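Local coordinates for protein Thf1 (Thermosynechococcus elongatus, PDB 5MJR) that associates with the FtsH protease complex involved in photosystem II repair and may take part in photosynthetic membrane biogenesis, at residues A[27-32]-A[47-52]; A[65-71]-A[111-115]; A[73-77]-A[90-94]; A[148-154]-A[189-193]. One frame throughout, in Å; residues are numbered along the deposited sequence.

Contact 1: residues A[27-32]-A[47-52]; sequences TKRAFY and IEELLV
Three side chains, Leu-51, Lys-28 and Glu-48, carry this helix-helix contact of 402 Å². Residues 27-32 and 47-52 are both alpha-helical throughout and run roughly antiparallel, their short axes 10.6 Å apart at an N-to-C angle of 130°; the register is set by Lys-28 and Leu-51, with CA atoms 7.2 Å apart. Leu-51 (mt) points toward helix 24-34 and lodges between Thr-27, whose CG2 is 4.1 Å from Leu-51 CD2, and Phe-31, whose CG is 3.9 Å from Leu-51 CD1. The Phe-31 ring (chi1 t) takes Ile-47 CG2 over one face in a CH-pi contact, 4.2 Å from the centroid. Lys-28 is extended (mttt): its CE passes 4.0 Å from Val-52 CG2 before NZ reaches Glu-48 OE1 at 3.1 Å in a salt bridge. The other carboxylate oxygen of Glu-48 (chi1 m, chi2 t) accepts a short hydrogen bond, Tyr-32 OH to Glu-48 OE2 at 2.5 Å. Ala-96 and Ala-100 of helix 90-100 also touch Phe-31. In this inclined, roughly antiparallel packing of consecutive helices, one partly exposed carboxylate joins two successive turns beside buried Leu-51, Phe-31 and Ile-47, so polar and apolar interactions hold the same pair.

Contact 2: residues A[65-71]-A[111-115]; sequences YSPLFAL and DAASW
Two hydrogen bonds tie the start of helix 67-80 to the end region of helix 105-113. Tyr-65 OH donates to Asp-111 OD2 at 2.7 Å, and Trp-115 NE1 donates to Pro-67 O at 3.1 Å, the indole meeting that carbonyl edge-on. Pro-67 O also accepts from Leu-71 N within its own helix. Tyr-65 has a polyproline-II-like backbone (phi/psi -52/143, chi1 t); Ser-66 is the N-cap, its OG taking a weak capping bond from Leu-68 N at 3.3 Å, and Pro-67 begins the helix. Ser-114 OG donates to Asp-111 O at 2.7 Å. The register pairs Pro-67 with Asp-111 (CA-CA 5.2 Å) and Leu-71 with Ala-112 (CA-CA 4.3 Å), a close approach permitted by the small Ala-112. Leu-71 (tp) sets CD2 over the five-membered ring of Trp-115 (chi1 m, chi2 91°), 3.6 Å from its centroid, a CH-pi contact, while Leu-71 CD1 lies 3.9 Å from Ala-112 CB. Ala-70 CB abuts Asp-111 CB at 3.7 Å. An N-capped helix start thus packs on another helix's end region in an all-helical fold, with an indole bonded to a first-turn carbonyl. Helix 150-162 packs alongside: His-152 touches Leu-68, Ala-158 touches Leu-71, and the ring of Phe-159 meets Trp-115.

Contact 3: residues A[73-77]-A[90-94]; sequences VVTAF and RDRIF
Arg-90 opens helix 90-94, which lies against helix 73-77 with short axes 12.3 Å apart and N-to-C directions at 139°, so the pair is roughly antiparallel. The wide spacing is filled by two phenylalanines, and no hydrogen bond crosses between the segments. At Arg-90 the aliphatic part of the side chain supplies the contact, CG 4.0 Å from Phe-77 CE1, and Arg-90 O comes 3.7 Å from Phe-77 CZ at the ring edge; the guanidinium bonds to Met-81 O. One turn on, Ile-93 (mt) points toward the partner and sets CG2 3.8 Å from Phe-77 CE2, again near the plane of that ring. Phe-94 (chi1 t, chi2 76°) completes the walk and fixes the register, its CA 7.8 Å from that of Phe-77 (chi1 t, chi2 -88°). The edge of Phe-94 turns to the face of Phe-77 in a T-shaped pair, centroids 5.1 Å apart and planes at 64°, while Phe-94 CB is 3.7 Å from Phe-77 CE1. Farther out, Phe-94 CZ touches Val-74 CG2 at 3.8 Å, and Phe-94 CE1 lies 4.2 Å from Val-73 CG1. An edge-to-face pair thus joins the consecutive helices 67-80 and 90-100 in a buried part of this all-helical fold. Helix 105-113 borders Phe-94 through Pro-105 and Lys-109, helix 41-58 reaches Ile-93 through Ile-47, and helix 150-162 meets Val-73 through Leu-151.

Contact 4: residues A[148-154]-A[189-193]; sequences YSRLHAV and VKRDL. With SO4 (sulfate ion), chain B.
The methyl of Ala-153 is the bump of this crossing: it sits in a shallow hollow lined by Val-189, Asp-192 and Leu-193. Helices 150-154 and 189-193 cross at -80°, nearly perpendicular, with short axes only 8.8 Å apart; CA atoms pair Ala-153 with Val-189 (5.0 Å) and Arg-150 with Asp-192 (5.7 Å). Ala-153 CB meets Val-189 CG1 at 3.9 Å, Asp-192 CB at 4.0 Å and Leu-193 CG at 4.1 Å, while Leu-193 (mt) brings CD2 within 3.4 Å of Ala-153 O. Just before the N-cap, Tyr-148 (phi/psi -92/138, chi1 t) reaches across to lie by Val-189, Asp-192 and Arg-191, with Leu-184 and Pro-185 also touching its side chain: its CE1 is 4.0 Å from Val-189 CG2, and Tyr-148 OH donates a 2.6 Å hydrogen bond to Asp-192 OD2. Asp-192 (chi1 m) is also held by its neighbour in a salt bridge, Arg-191 NE to Asp-192 OD1 at 2.8 Å. Arg-191 NH1 binds a sulfate ion, probably from the crystallisation liquor, at 2.8 Å from O2, and Lys-188 holds the same ion. Ser-149 and His-152 form a capping box: Leu-151 N to Ser-149 OG is 3.0 Å and Ser-149 N to His-152 ND1 is 2.9 Å. Helix 186-198 begins a predicted coiled coil. Behind helix 150-162, Phe-69 of helix 67-80 touches Leu-151, and Glu-53 of helix 41-58 forms a salt bridge with Arg-150.

How the contacts relate
Helix 67-80 joins contacts 2 and 3, whose centres are 13 Å apart; Ala-112 CB of contact 2 meets Val-74 CG2 of contact 3 at 3.9 Å. Contact 3 also abuts contact 1, centres 12 Å apart, where Ile-47 CD1 lies 3.9 Å from Ile-93 CG2. Contacts 3 and 4 lie on opposite sides of the chain's centre, 18 Å between centres, yet touch through Thr-75 CG2 and Val-154 CG1 at 3.6 Å. Phe-69 CE1 and Leu-151 CD1, 3.8 Å apart, link contacts 2 and 4. Contacts 1 and 2 do not touch, their nearest atoms being about 7 Å apart. The sulfate belongs to contact 4.

Contact 1: residues A[27-32]-A[47-52]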
# COMPACT_ATOMS: atom_id res chain seq x y z
N THR A 27 2.59 -17.64 -9.74
CA THR A 27 2.53 -16.86 -8.50
C THR A 27 1.49 -17.50 -7.49
O THR A 27 1.80 -17.67 -6.30
CB THR A 27 2.16 -15.39 -8.84
OG1 THR A 27 3.25 -14.90 -9.61
CG2 THR A 27 1.97 -14.55 -7.59
N LYS A 28 0.29 -17.86 -7.99
CA LYS A 28 -0.68 -18.45 -7.11
C LYS A 28 -0.22 -19.81 -6.61
O LYS A 28 -0.40 -20.09 -5.43
CB LYS A 28 -1.97 -18.61 -7.87
CG LYS A 28 -2.73 -17.27 -8.07
CD LYS A 28 -4.14 -17.49 -8.65
CE LYS A 28 -4.89 -16.18 -8.92
NZ LYS A 28 -6.30 -16.38 -9.47
N ARG A 29 0.41 -20.62 -7.46
CA ARG A 29 0.89 -21.89 -6.94
C ARG A 29 1.95 -21.73 -5.86
O ARG A 29 1.97 -22.44 -4.88
CB ARG A 29 1.56 -22.68 -8.08
CG ARG A 29 0.59 -23.47 -8.84
CD ARG A 29 1.27 -24.51 -9.86
NE ARG A 29 1.74 -23.78 -11.08
CZ ARG A 29 0.98 -23.47 -12.14
NH1 ARG A 29 -0.34 -23.85 -12.22
NH2 ARG A 29 1.55 -22.82 -13.17
N ALA A 30 2.83 -20.72 -6.01
CA ALA A 30 3.84 -20.41 -5.02
C ALA A 30 3.19 -20.01 -3.68
O ALA A 30 3.63 -20.39 -2.60
CB ALA A 30 4.84 -19.41 -5.53
N PHE A 31 2.15 -19.21 -3.79
CA PHE A 31 1.42 -18.79 -2.61
C PHE A 31 0.87 -19.97 -1.82
O PHE A 31 1.09 -20.14 -0.61
CB PHE A 31 0.31 -17.83 -2.96
CG PHE A 31 -0.58 -17.45 -1.77
CD1 PHE A 31 -0.16 -16.58 -0.83
CD2 PHE A 31 -1.78 -18.12 -1.57
CE1 PHE A 31 -0.88 -16.32 0.29
CE2 PHE A 31 -2.52 -17.86 -0.44
CZ PHE A 31 -2.06 -16.92 0.51
N TYR A 32 0.16 -20.87 -2.56
CA TYR A 32 -0.46 -22.03 -1.90
C TYR A 32 0.47 -23.11 -1.48
O TYR A 32 0.11 -23.90 -0.60
CB TYR A 32 -1.57 -22.56 -2.81
CG TYR A 32 -2.79 -21.61 -2.85
CD1 TYR A 32 -3.59 -21.40 -1.72
CD2 TYR A 32 -3.18 -20.98 -3.99
CE1 TYR A 32 -4.67 -20.55 -1.69
CE2 TYR A 32 -4.33 -20.09 -3.99
CZ TYR A 32 -5.07 -19.94 -2.85
OH TYR A 32 -6.13 -19.07 -2.87
N ILE A 47 -7.24 -12.07 -1.41
CA ILE A 47 -5.83 -12.41 -1.51
C ILE A 47 -5.44 -12.66 -2.95
O ILE A 47 -4.40 -12.14 -3.44
CB ILE A 47 -5.46 -13.58 -0.59
CG1 ILE A 47 -5.63 -13.19 0.87
CG2 ILE A 47 -4.07 -14.09 -0.88
CD1 ILE A 47 -5.78 -14.40 1.78
N GLU A 48 -6.25 -13.41 -3.70
CA GLU A 48 -5.92 -13.66 -5.09
C GLU A 48 -5.98 -12.34 -5.92
O GLU A 48 -5.17 -12.18 -6.84
CB GLU A 48 -6.77 -14.78 -5.69
CG GLU A 48 -6.46 -16.16 -5.09
CD GLU A 48 -7.12 -17.34 -5.80
OE1 GLU A 48 -7.76 -17.12 -6.86
OE2 GLU A 48 -7.00 -18.46 -5.18
N GLU A 49 -6.96 -11.45 -5.62
CA GLU A 49 -7.00 -10.17 -6.33
C GLU A 49 -5.67 -9.40 -6.05
O GLU A 49 -5.12 -8.82 -6.99
CB GLU A 49 -8.21 -9.35 -5.89
CG GLU A 49 -9.53 -9.70 -6.52
CD GLU A 49 -10.67 -8.71 -6.23
OE1 GLU A 49 -10.38 -7.55 -5.84
OE2 GLU A 49 -11.84 -9.16 -6.41
N LEU A 50 -5.19 -9.40 -4.85
CA LEU A 50 -3.94 -8.70 -4.49
C LEU A 50 -2.76 -9.36 -5.22
O LEU A 50 -1.85 -8.69 -5.71
CB LEU A 50 -3.77 -8.60 -2.99
CG LEU A 50 -2.61 -7.74 -2.51
CD1 LEU A 50 -2.65 -6.29 -3.02
CD2 LEU A 50 -2.53 -7.82 -1.02
N LEU A 51 -2.76 -10.73 -5.21
CA LEU A 51 -1.64 -11.44 -5.89
C LEU A 51 -1.60 -11.03 -7.36
O LEU A 51 -0.50 -10.82 -7.91
CB LEU A 51 -1.85 -12.99 -5.78
CG LEU A 51 -1.53 -13.60 -4.43
CD1 LEU A 51 -2.01 -15.05 -4.46
CD2 LEU A 51 -0.01 -13.63 -4.15
N VAL A 52 -2.74 -10.98 -8.03
CA VAL A 52 -2.79 -10.59 -9.42
C VAL A 52 -2.30 -9.13 -9.62
O VAL A 52 -1.52 -8.84 -10.52
CB VAL A 52 -4.20 -10.79 -10.02
CG1 VAL A 52 -4.34 -10.18 -11.40
CG2 VAL A 52 -4.54 -12.32 -10.03

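Contact 2: residues A[65-71]-A[111-115]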
# COMPACT_ATOMS: atom_id res chain seq x y z
N TYR A 65 9.53 -0.74 -7.56
CA TYR A 65 9.26 -0.78 -6.15
C TYR A 65 9.82 0.43 -5.44
O TYR A 65 10.89 0.91 -5.73
CB TYR A 65 9.94 -2.00 -5.53
CG TYR A 65 9.88 -2.19 -4.05
CD1 TYR A 65 10.76 -1.53 -3.24
CD2 TYR A 65 8.91 -2.99 -3.48
CE1 TYR A 65 10.70 -1.64 -1.85
CE2 TYR A 65 8.85 -3.09 -2.10
CZ TYR A 65 9.70 -2.43 -1.26
OH TYR A 65 9.68 -2.61 0.08
N SER A 66 9.05 0.91 -4.43
CA SER A 66 9.55 1.91 -3.52
C SER A 66 8.88 1.72 -2.18
O SER A 66 7.88 1.01 -2.11
CB SER A 66 9.20 3.31 -4.04
OG SER A 66 7.86 3.59 -3.94
N PRO A 67 9.29 2.42 -1.13
CA PRO A 67 8.59 2.33 0.17
C PRO A 67 7.17 2.79 0.16
O PRO A 67 6.42 2.39 1.07
CB PRO A 67 9.49 3.11 1.12
CG PRO A 67 10.84 3.01 0.47
CD PRO A 67 10.59 3.09 -1.02
N LEU A 68 6.78 3.62 -0.81
CA LEU A 68 5.38 4.06 -0.89
C LEU A 68 4.50 2.82 -1.28
O LEU A 68 3.40 2.65 -0.76
CB LEU A 68 5.19 5.18 -1.84
CG LEU A 68 3.81 5.76 -2.04
CD1 LEU A 68 3.31 6.37 -0.74
CD2 LEU A 68 3.75 6.76 -3.18
N PHE A 69 4.98 2.07 -2.27
CA PHE A 69 4.30 0.81 -2.60
C PHE A 69 4.28 -0.17 -1.43
O PHE A 69 3.22 -0.75 -1.18
CB PHE A 69 5.01 0.22 -3.83
CG PHE A 69 4.52 -1.17 -4.23
CD1 PHE A 69 3.41 -1.36 -4.90
CD2 PHE A 69 5.27 -2.23 -3.81
CE1 PHE A 69 2.99 -2.71 -5.21
CE2 PHE A 69 4.97 -3.53 -4.14
CZ PHE A 69 3.83 -3.72 -4.82
N ALA A 70 5.39 -0.31 -0.75
CA ALA A 70 5.41 -1.17 0.41
C ALA A 70 4.37 -0.83 1.41
O ALA A 70 3.61 -1.68 1.94
CB ALA A 70 6.77 -1.25 1.05
N LEU A 71 4.29 0.46 1.74
CA LEU A 71 3.32 0.94 2.69
C LEU A 71 1.90 0.67 2.20
O LEU A 71 1.01 0.27 2.98
CB LEU A 71 3.52 2.40 3.07
CG LEU A 71 2.60 3.00 4.13
CD1 LEU A 71 2.69 2.28 5.42
CD2 LEU A 71 2.92 4.48 4.25
N ASP A 111 10.03 -1.27 5.40
CA ASP A 111 9.77 -0.08 4.58
C ASP A 111 8.50 0.53 5.06
O ASP A 111 8.39 1.80 5.16
CB ASP A 111 9.73 -0.36 3.11
CG ASP A 111 11.09 -0.33 2.46
OD1 ASP A 111 12.05 0.24 3.03
OD2 ASP A 111 11.24 -0.88 1.37
N ALA A 112 7.44 -0.23 5.32
CA ALA A 112 6.17 0.38 5.83
C ALA A 112 6.48 1.08 7.18
O ALA A 112 5.95 2.20 7.41
CB ALA A 112 5.14 -0.71 5.94
N ALA A 113 7.19 0.41 8.04
CA ALA A 113 7.46 0.97 9.38
C ALA A 113 8.30 2.24 9.31
O ALA A 113 8.29 3.07 10.22
CB ALA A 113 8.13 -0.08 10.27
N SER A 114 9.13 2.36 8.27
CA SER A 114 10.05 3.53 8.13
C SER A 114 9.29 4.85 8.05
O SER A 114 9.88 5.90 8.29
CB SER A 114 11.01 3.37 6.96
OG SER A 114 10.41 3.51 5.70
N TRP A 115 8.01 4.81 7.69
CA TRP A 115 7.21 6.03 7.65
C TRP A 115 6.86 6.56 9.04
O TRP A 115 6.40 7.72 9.15
CB TRP A 115 5.99 5.76 6.79
CG TRP A 115 6.24 5.52 5.35
CD1 TRP A 115 6.47 4.30 4.75
CD2 TRP A 115 6.26 6.45 4.30
NE1 TRP A 115 6.62 4.44 3.43
CE2 TRP A 115 6.50 5.76 3.08
CE3 TRP A 115 6.13 7.83 4.24
CZ2 TRP A 115 6.57 6.38 1.85
CZ3 TRP A 115 6.20 8.47 3.05
CH2 TRP A 115 6.46 7.75 1.86

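Contact 3: residues A[73-77]-A[90-94]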
# COMPACT_ATOMS: atom_id res chain seq x y z
N VAL A 73 0.86 -1.78 0.13
CA VAL A 73 0.57 -3.22 0.21
C VAL A 73 0.28 -3.62 1.63
O VAL A 73 -0.71 -4.33 1.93
CB VAL A 73 1.73 -4.03 -0.37
CG1 VAL A 73 1.60 -5.54 -0.09
CG2 VAL A 73 1.87 -3.82 -1.82
N VAL A 74 1.15 -3.19 2.56
CA VAL A 74 0.98 -3.56 3.96
C VAL A 74 -0.34 -3.02 4.49
O VAL A 74 -1.08 -3.71 5.19
CB VAL A 74 2.17 -3.04 4.80
CG1 VAL A 74 1.90 -3.08 6.30
CG2 VAL A 74 3.40 -3.87 4.49
N THR A 75 -0.63 -1.77 4.14
CA THR A 75 -1.90 -1.11 4.63
C THR A 75 -3.11 -1.83 4.07
O THR A 75 -4.07 -2.09 4.83
CB THR A 75 -1.86 0.40 4.22
OG1 THR A 75 -0.76 1.02 4.88
CG2 THR A 75 -3.14 1.08 4.66
N ALA A 76 -3.14 -2.03 2.74
CA ALA A 76 -4.30 -2.66 2.11
C ALA A 76 -4.52 -4.09 2.73
O ALA A 76 -5.67 -4.47 3.03
CB ALA A 76 -4.15 -2.75 0.64
N PHE A 77 -3.43 -4.86 2.81
CA PHE A 77 -3.51 -6.20 3.36
C PHE A 77 -4.04 -6.11 4.78
O PHE A 77 -4.99 -6.82 5.15
CB PHE A 77 -2.14 -6.87 3.32
CG PHE A 77 -2.11 -8.25 3.91
CD1 PHE A 77 -1.90 -8.44 5.18
CD2 PHE A 77 -2.32 -9.35 3.06
CE1 PHE A 77 -1.84 -9.79 5.73
CE2 PHE A 77 -2.28 -10.65 3.59
CZ PHE A 77 -2.08 -10.84 4.89
N ARG A 90 -2.57 -14.91 9.94
CA ARG A 90 -2.45 -13.74 9.10
C ARG A 90 -0.99 -13.37 8.71
O ARG A 90 -0.71 -13.12 7.53
CB ARG A 90 -3.16 -12.63 9.84
CG ARG A 90 -3.15 -11.37 9.11
CD ARG A 90 -4.17 -10.43 9.73
NE ARG A 90 -4.02 -10.34 11.15
CZ ARG A 90 -4.98 -10.14 12.04
NH1 ARG A 90 -6.26 -9.88 11.64
NH2 ARG A 90 -4.67 -10.22 13.35
N ASP A 91 -0.09 -13.51 9.66
CA ASP A 91 1.33 -13.24 9.32
C ASP A 91 1.94 -14.27 8.35
O ASP A 91 2.71 -13.92 7.43
CB ASP A 91 2.22 -13.16 10.55
CG ASP A 91 1.85 -11.94 11.49
OD1 ASP A 91 1.13 -10.97 11.03
OD2 ASP A 91 2.22 -11.91 12.71
N ARG A 92 1.55 -15.53 8.48
CA ARG A 92 2.01 -16.54 7.56
C ARG A 92 1.45 -16.29 6.18
O ARG A 92 2.13 -16.50 5.16
CB ARG A 92 1.47 -17.98 7.99
CG ARG A 92 2.22 -18.51 9.14
CD ARG A 92 1.47 -19.74 9.68
NE ARG A 92 2.18 -20.51 10.70
CZ ARG A 92 1.79 -20.71 11.96
NH1 ARG A 92 0.66 -20.16 12.47
NH2 ARG A 92 2.56 -21.47 12.76
N ILE A 93 0.23 -15.82 6.07
CA ILE A 93 -0.35 -15.48 4.80
C ILE A 93 0.42 -14.29 4.12
O ILE A 93 0.68 -14.33 2.92
CB ILE A 93 -1.87 -15.15 4.90
CG1 ILE A 93 -2.63 -16.45 5.25
CG2 ILE A 93 -2.40 -14.48 3.67
CD1 ILE A 93 -4.05 -16.27 5.62
N PHE A 94 0.74 -13.25 4.93
CA PHE A 94 1.51 -12.14 4.38
C PHE A 94 2.90 -12.59 3.85
O PHE A 94 3.31 -12.20 2.77
CB PHE A 94 1.65 -11.05 5.39
CG PHE A 94 2.33 -9.83 4.83
CD1 PHE A 94 1.60 -9.00 4.01
CD2 PHE A 94 3.66 -9.55 5.12
CE1 PHE A 94 2.21 -7.85 3.41
CE2 PHE A 94 4.28 -8.43 4.57
CZ PHE A 94 3.51 -7.61 3.69

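Contact 4: residues A[148-154]-A[189-193]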
# COMPACT_ATOMS: atom_id res chain seq x y z
N TYR A 148 1.96 4.24 -11.87
CA TYR A 148 1.12 4.48 -10.72
C TYR A 148 0.11 3.35 -10.50
O TYR A 148 -0.51 2.88 -11.47
CB TYR A 148 0.36 5.80 -10.92
CG TYR A 148 -0.76 6.05 -9.91
CD1 TYR A 148 -0.52 6.57 -8.68
CD2 TYR A 148 -2.07 5.68 -10.21
CE1 TYR A 148 -1.52 6.71 -7.76
CE2 TYR A 148 -3.11 5.81 -9.30
CZ TYR A 148 -2.84 6.35 -8.08
OH TYR A 148 -3.82 6.52 -7.16
N SER A 149 -0.04 2.98 -9.23
CA SER A 149 -1.05 2.01 -8.75
C SER A 149 -1.92 2.69 -7.72
O SER A 149 -1.44 3.51 -6.90
CB SER A 149 -0.27 0.84 -8.10
OG SER A 149 -1.15 -0.09 -7.43
N ARG A 150 -3.16 2.21 -7.59
CA ARG A 150 -3.97 2.59 -6.42
C ARG A 150 -3.29 2.28 -5.13
O ARG A 150 -3.56 2.89 -4.11
CB ARG A 150 -5.36 1.91 -6.53
CG ARG A 150 -5.33 0.45 -6.37
CD ARG A 150 -5.69 0.03 -4.95
NE ARG A 150 -5.51 -1.39 -4.75
CZ ARG A 150 -5.92 -2.07 -3.68
NH1 ARG A 150 -6.55 -1.44 -2.67
NH2 ARG A 150 -5.58 -3.34 -3.58
N LEU A 151 -2.40 1.26 -5.12
CA LEU A 151 -1.61 1.00 -3.91
C LEU A 151 -0.75 2.17 -3.46
O LEU A 151 -0.53 2.31 -2.26
CB LEU A 151 -0.83 -0.32 -4.05
CG LEU A 151 -1.62 -1.62 -4.15
CD1 LEU A 151 -0.79 -2.72 -4.72
CD2 LEU A 151 -2.17 -1.93 -2.80
N HIS A 152 -0.28 2.97 -4.42
CA HIS A 152 0.47 4.14 -3.99
C HIS A 152 -0.44 5.19 -3.35
O HIS A 152 -0.02 5.86 -2.40
CB HIS A 152 1.06 4.77 -5.24
CG HIS A 152 2.12 3.95 -5.89
ND1 HIS A 152 1.97 3.53 -7.19
CD2 HIS A 152 3.32 3.52 -5.43
CE1 HIS A 152 3.10 2.86 -7.48
NE2 HIS A 152 3.93 2.81 -6.42
N ALA A 153 -1.71 5.27 -3.75
CA ALA A 153 -2.72 6.09 -3.07
C ALA A 153 -2.98 5.65 -1.64
O ALA A 153 -3.01 6.40 -0.72
CB ALA A 153 -4.02 6.21 -3.83
N VAL A 154 -3.14 4.31 -1.46
CA VAL A 154 -3.32 3.73 -0.15
C VAL A 154 -2.12 4.06 0.72
O VAL A 154 -2.25 4.42 1.89
CB VAL A 154 -3.68 2.24 -0.23
CG1 VAL A 154 -3.76 1.64 1.18
CG2 VAL A 154 -5.00 2.04 -1.01
N VAL A 189 -5.23 9.77 -7.16
CA VAL A 189 -5.24 9.50 -5.75
C VAL A 189 -6.62 9.74 -5.14
O VAL A 189 -7.12 8.93 -4.34
CB VAL A 189 -4.14 10.25 -5.01
CG1 VAL A 189 -4.25 10.13 -3.51
CG2 VAL A 189 -2.75 9.79 -5.45
N LYS A 190 -7.24 10.90 -5.43
CA LYS A 190 -8.56 11.20 -4.88
C LYS A 190 -9.53 10.09 -5.25
O LYS A 190 -10.31 9.63 -4.43
CB LYS A 190 -9.02 12.58 -5.40
CG LYS A 190 -8.26 13.75 -4.72
CD LYS A 190 -8.79 15.02 -5.35
CE LYS A 190 -8.03 16.22 -4.80
NZ LYS A 190 -8.62 17.45 -5.24
N ARG A 191 -9.57 9.80 -6.55
CA ARG A 191 -10.43 8.75 -7.06
C ARG A 191 -10.23 7.43 -6.33
O ARG A 191 -11.19 6.78 -5.89
CB ARG A 191 -10.16 8.58 -8.56
CG ARG A 191 -10.82 7.35 -9.18
CD ARG A 191 -10.14 6.97 -10.53
NE ARG A 191 -8.85 6.34 -10.30
CZ ARG A 191 -7.92 6.11 -11.21
NH1 ARG A 191 -8.09 6.48 -12.48
NH2 ARG A 191 -6.75 5.55 -10.83
N ASP A 192 -9.00 7.01 -6.22
CA ASP A 192 -8.66 5.73 -5.66
C ASP A 192 -8.91 5.69 -4.15
O ASP A 192 -9.31 4.63 -3.64
CB ASP A 192 -7.21 5.35 -6.00
CG ASP A 192 -7.02 5.05 -7.49
OD1 ASP A 192 -8.03 4.76 -8.18
OD2 ASP A 192 -5.88 5.11 -7.99
N LEU A 193 -8.72 6.78 -3.45
CA LEU A 193 -8.99 6.84 -1.99
C LEU A 193 -10.48 6.89 -1.71
O LEU A 193 -10.86 6.37 -0.71
CB LEU A 193 -8.23 7.99 -1.27
CG LEU A 193 -6.69 7.73 -1.17
CD1 LEU A 193 -6.11 8.98 -0.51
CD2 LEU A 193 -6.40 6.43 -0.47
S SO4 B . -4.87 4.53 -13.94
O1 SO4 B . -3.53 5.17 -14.22
O2 SO4 B . -5.92 5.59 -14.09
O3 SO4 B . -4.80 4.02 -12.54
O4 SO4 B . -5.24 3.45 -14.84